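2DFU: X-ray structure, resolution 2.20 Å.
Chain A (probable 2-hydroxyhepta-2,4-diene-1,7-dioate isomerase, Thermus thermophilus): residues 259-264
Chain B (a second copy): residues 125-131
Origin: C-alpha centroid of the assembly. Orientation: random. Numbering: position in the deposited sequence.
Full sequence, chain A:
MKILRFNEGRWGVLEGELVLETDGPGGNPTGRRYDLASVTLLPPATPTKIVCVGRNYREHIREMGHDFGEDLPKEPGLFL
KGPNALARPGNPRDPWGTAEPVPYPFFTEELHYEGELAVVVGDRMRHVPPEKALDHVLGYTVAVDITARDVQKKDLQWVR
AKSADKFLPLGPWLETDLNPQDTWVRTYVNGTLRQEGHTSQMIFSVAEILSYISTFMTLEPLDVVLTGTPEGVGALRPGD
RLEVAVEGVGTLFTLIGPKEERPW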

# COMPACT_ATOMS: atom_id res chain seq x y z
N LYS A 259 -1.02 -14.08 -22.58
CA LYS A 259 -1.88 -14.49 -21.48
C LYS A 259 -1.17 -15.56 -20.67
O LYS A 259 -0.56 -16.46 -21.23
CB LYS A 259 -3.22 -15.06 -21.98
CG LYS A 259 -4.31 -14.96 -20.91
CD LYS A 259 -5.08 -16.25 -20.73
CE LYS A 259 -5.86 -16.25 -19.41
NZ LYS A 259 -6.82 -15.12 -19.30
N GLU A 260 -1.23 -15.44 -19.35
CA GLU A 260 -0.58 -16.40 -18.47
C GLU A 260 -1.48 -17.62 -18.29
O GLU A 260 -2.69 -17.55 -18.52
CB GLU A 260 -0.29 -15.76 -17.11
CG GLU A 260 0.57 -14.51 -17.19
CD GLU A 260 1.02 -14.02 -15.82
OE1 GLU A 260 0.15 -13.79 -14.95
OE2 GLU A 260 2.24 -13.85 -15.62
N GLU A 261 -0.90 -18.74 -17.88
CA GLU A 261 -1.68 -19.95 -17.65
C GLU A 261 -1.67 -20.26 -16.16
O GLU A 261 -1.14 -19.47 -15.38
CB GLU A 261 -1.13 -21.10 -18.50
CG GLU A 261 0.38 -21.29 -18.42
CD GLU A 261 0.91 -22.15 -19.56
OE1 GLU A 261 0.37 -23.25 -19.79
OE2 GLU A 261 1.89 -21.72 -20.22
N ARG A 262 -2.27 -21.38 -15.77
CA ARG A 262 -2.31 -21.81 -14.36
C ARG A 262 -1.01 -21.49 -13.58
O ARG A 262 0.09 -21.79 -13.99
CB ARG A 262 -2.54 -23.33 -14.32
CG ARG A 262 -4.00 -23.71 -14.55
CD ARG A 262 -4.42 -23.54 -16.01
NE ARG A 262 -5.41 -24.55 -16.42
CZ ARG A 262 -6.58 -24.60 -15.75
NH1 ARG A 262 -6.80 -23.79 -14.73
NH2 ARG A 262 -7.54 -25.43 -16.17
N PRO A 263 -1.23 -20.82 -12.42
CA PRO A 263 -0.16 -20.32 -11.54
C PRO A 263 0.95 -21.32 -11.27
O PRO A 263 2.12 -20.99 -11.08
CB PRO A 263 -0.81 -19.94 -10.21
CG PRO A 263 -2.28 -20.36 -10.25
CD PRO A 263 -2.51 -20.58 -11.82
N TRP A 264 0.53 -22.57 -11.17
CA TRP A 264 1.50 -23.64 -11.00
C TRP A 264 0.84 -24.97 -11.28
O TRP A 264 1.45 -25.94 -11.68
CB TRP A 264 2.08 -23.56 -9.57
CG TRP A 264 1.02 -23.73 -8.54
CD1 TRP A 264 0.26 -24.90 -8.33
CD2 TRP A 264 0.55 -22.75 -7.56
NE1 TRP A 264 -0.65 -24.75 -7.33
CE2 TRP A 264 -0.50 -23.37 -6.83
CE3 TRP A 264 0.89 -21.43 -7.26
CZ2 TRP A 264 -1.16 -22.68 -5.83
CZ3 TRP A 264 0.23 -20.74 -6.26
CH2 TRP A 264 -0.81 -21.36 -5.54
OXT TRP A 264 -0.35 -25.16 -11.12
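Chain B, residues 125-131: MRHVPPE

Chain B lies along the C-terminal tail of chain A as an irregular strip of loop, and the contact is built almost entirely from packing. From Met125(B) to Pro129(B) the backbone is loop, mostly extended: phi/psi is -143/122 at Arg126(B), -107/123 at Val128(B) and -68/152 at Pro129(B). His127(B) breaks the run at 53/58, in the left-handed region, so the chain kinks at the residue nearest the tail. Pro130(B), at -47/-46, has helical backbone values, in the region of a weakly bonded helix that continues later in the chain. The touching parts, 260 to 264 against 126 to 130, run in broadly the same direction, 37° apart. The nearest pair of CA atoms across the stretches is CA of Pro263(A) and CA of His127(B), 5.9 Å apart, and the two stretches together bury 285 Å².

The main packing element is the last residue of chain A. Trp264(A) points its CA-to-CB bond toward chain B, with chi1 at 61° (p) and chi2 at 65°, and the residue has more area covered than any other in the two stretches. The best-defined interaction is a CH-pi contact: CA of Pro129(B) sits 4.1 Å from the centroid of the six-membered ring of Trp264(A), only 8° off the ring normal, so it lies squarely over one face. Apolar contacts extend this patch, with CE2 of Trp264(A) 4.4 Å from CB of Pro129(B) and CZ2 of Trp264(A) 4.0 Å from CD of Pro130(B). Two consecutive prolines, whose ring closure limits backbone freedom, thus pack against the indole, with CA of Pro129(B) placed over its face.

The same indole also meets backbone. Its CZ3 comes within 3.5 Å of the carbonyl O of Val128(B), the shortest approach between the stretches, and its CE3 lies 3.8 Å from C of His127(B). Val128(B) directs its CA-to-CB bond away from chain A, so here it is main chain rather than side chain that receives the tryptophan. His127(B) has the largest covered area on its side of the contact; its ND1 is 3.8 Å from O of Pro263(A), a van der Waals approach rather than a hydrogen bond.

Polar interactions are sparse, and no hydrogen bond crosses between the stretches. Near the start of the touching region, OE2 of Glu260(A) stands 4.1 Å from NH2 of Arg126(B), at the guanidinium edge and near its plane. These are opposite charges near each other, but beyond salt-bridge distance. Arg126(B) begins with its CA-to-CB bond pointing away, and an extended side chain, t through chi1, chi2 and chi3, brings its end back within reach of the glutamate.

The rule for a designer is economical: a terminal tryptophan packed against two prolines and the main chain before them is the leading apolar element, a kink at histidine coincides with the nearest CA-CA pair, and a loose charge pair adds a long-range complement at the other end.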

# COMPACT_ATOMS: atom_id res chain seq x y z
N MET B 125 7.50 -13.74 -2.21
CA MET B 125 6.56 -14.79 -2.59
C MET B 125 5.77 -14.49 -3.85
O MET B 125 4.99 -13.54 -3.90
CB MET B 125 5.55 -15.04 -1.46
CG MET B 125 6.18 -15.41 -0.13
SD MET B 125 4.91 -15.71 1.09
CE MET B 125 4.43 -17.42 0.64
N ARG B 126 5.96 -15.32 -4.87
CA ARG B 126 5.25 -15.19 -6.13
C ARG B 126 4.97 -16.61 -6.62
O ARG B 126 5.90 -17.39 -6.80
CB ARG B 126 6.09 -14.44 -7.17
CG ARG B 126 5.43 -14.36 -8.55
CD ARG B 126 6.32 -13.63 -9.55
NE ARG B 126 5.75 -13.63 -10.90
CZ ARG B 126 5.82 -14.65 -11.76
NH1 ARG B 126 6.43 -15.78 -11.42
NH2 ARG B 126 5.26 -14.54 -12.96
N HIS B 127 3.69 -16.93 -6.81
CA HIS B 127 3.29 -18.26 -7.26
C HIS B 127 3.90 -19.33 -6.35
O HIS B 127 4.64 -20.20 -6.80
CB HIS B 127 3.75 -18.50 -8.71
CG HIS B 127 3.15 -17.54 -9.70
ND1 HIS B 127 3.55 -17.49 -11.01
CD2 HIS B 127 2.19 -16.60 -9.55
CE1 HIS B 127 2.86 -16.55 -11.64
NE2 HIS B 127 2.03 -15.99 -10.78
N VAL B 128 3.58 -19.25 -5.06
CA VAL B 128 4.09 -20.21 -4.08
C VAL B 128 2.97 -21.14 -3.65
O VAL B 128 1.93 -20.69 -3.18
CB VAL B 128 4.64 -19.49 -2.81
CG1 VAL B 128 5.09 -20.51 -1.78
CG2 VAL B 128 5.79 -18.57 -3.18
N PRO B 129 3.16 -22.46 -3.83
CA PRO B 129 2.13 -23.42 -3.43
C PRO B 129 1.97 -23.46 -1.91
O PRO B 129 2.91 -23.18 -1.17
CB PRO B 129 2.64 -24.74 -4.01
CG PRO B 129 4.13 -24.57 -3.96
CD PRO B 129 4.30 -23.15 -4.46
N PRO B 130 0.76 -23.79 -1.42
CA PRO B 130 0.47 -23.86 0.01
C PRO B 130 1.52 -24.59 0.84
O PRO B 130 1.95 -24.11 1.89
CB PRO B 130 -0.88 -24.55 0.07
CG PRO B 130 -1.54 -24.11 -1.21
CD PRO B 130 -0.41 -24.23 -2.21
N GLU B 131 1.95 -25.76 0.35
CA GLU B 131 2.93 -26.58 1.06
C GLU B 131 4.30 -25.93 1.24
O GLU B 131 5.11 -26.39 2.03
CB GLU B 131 3.09 -27.93 0.34
CG GLU B 131 3.29 -27.84 -1.17
CD GLU B 131 1.99 -27.79 -1.95
OE1 GLU B 131 0.93 -27.53 -1.35
OE2 GLU B 131 2.03 -28.01 -3.18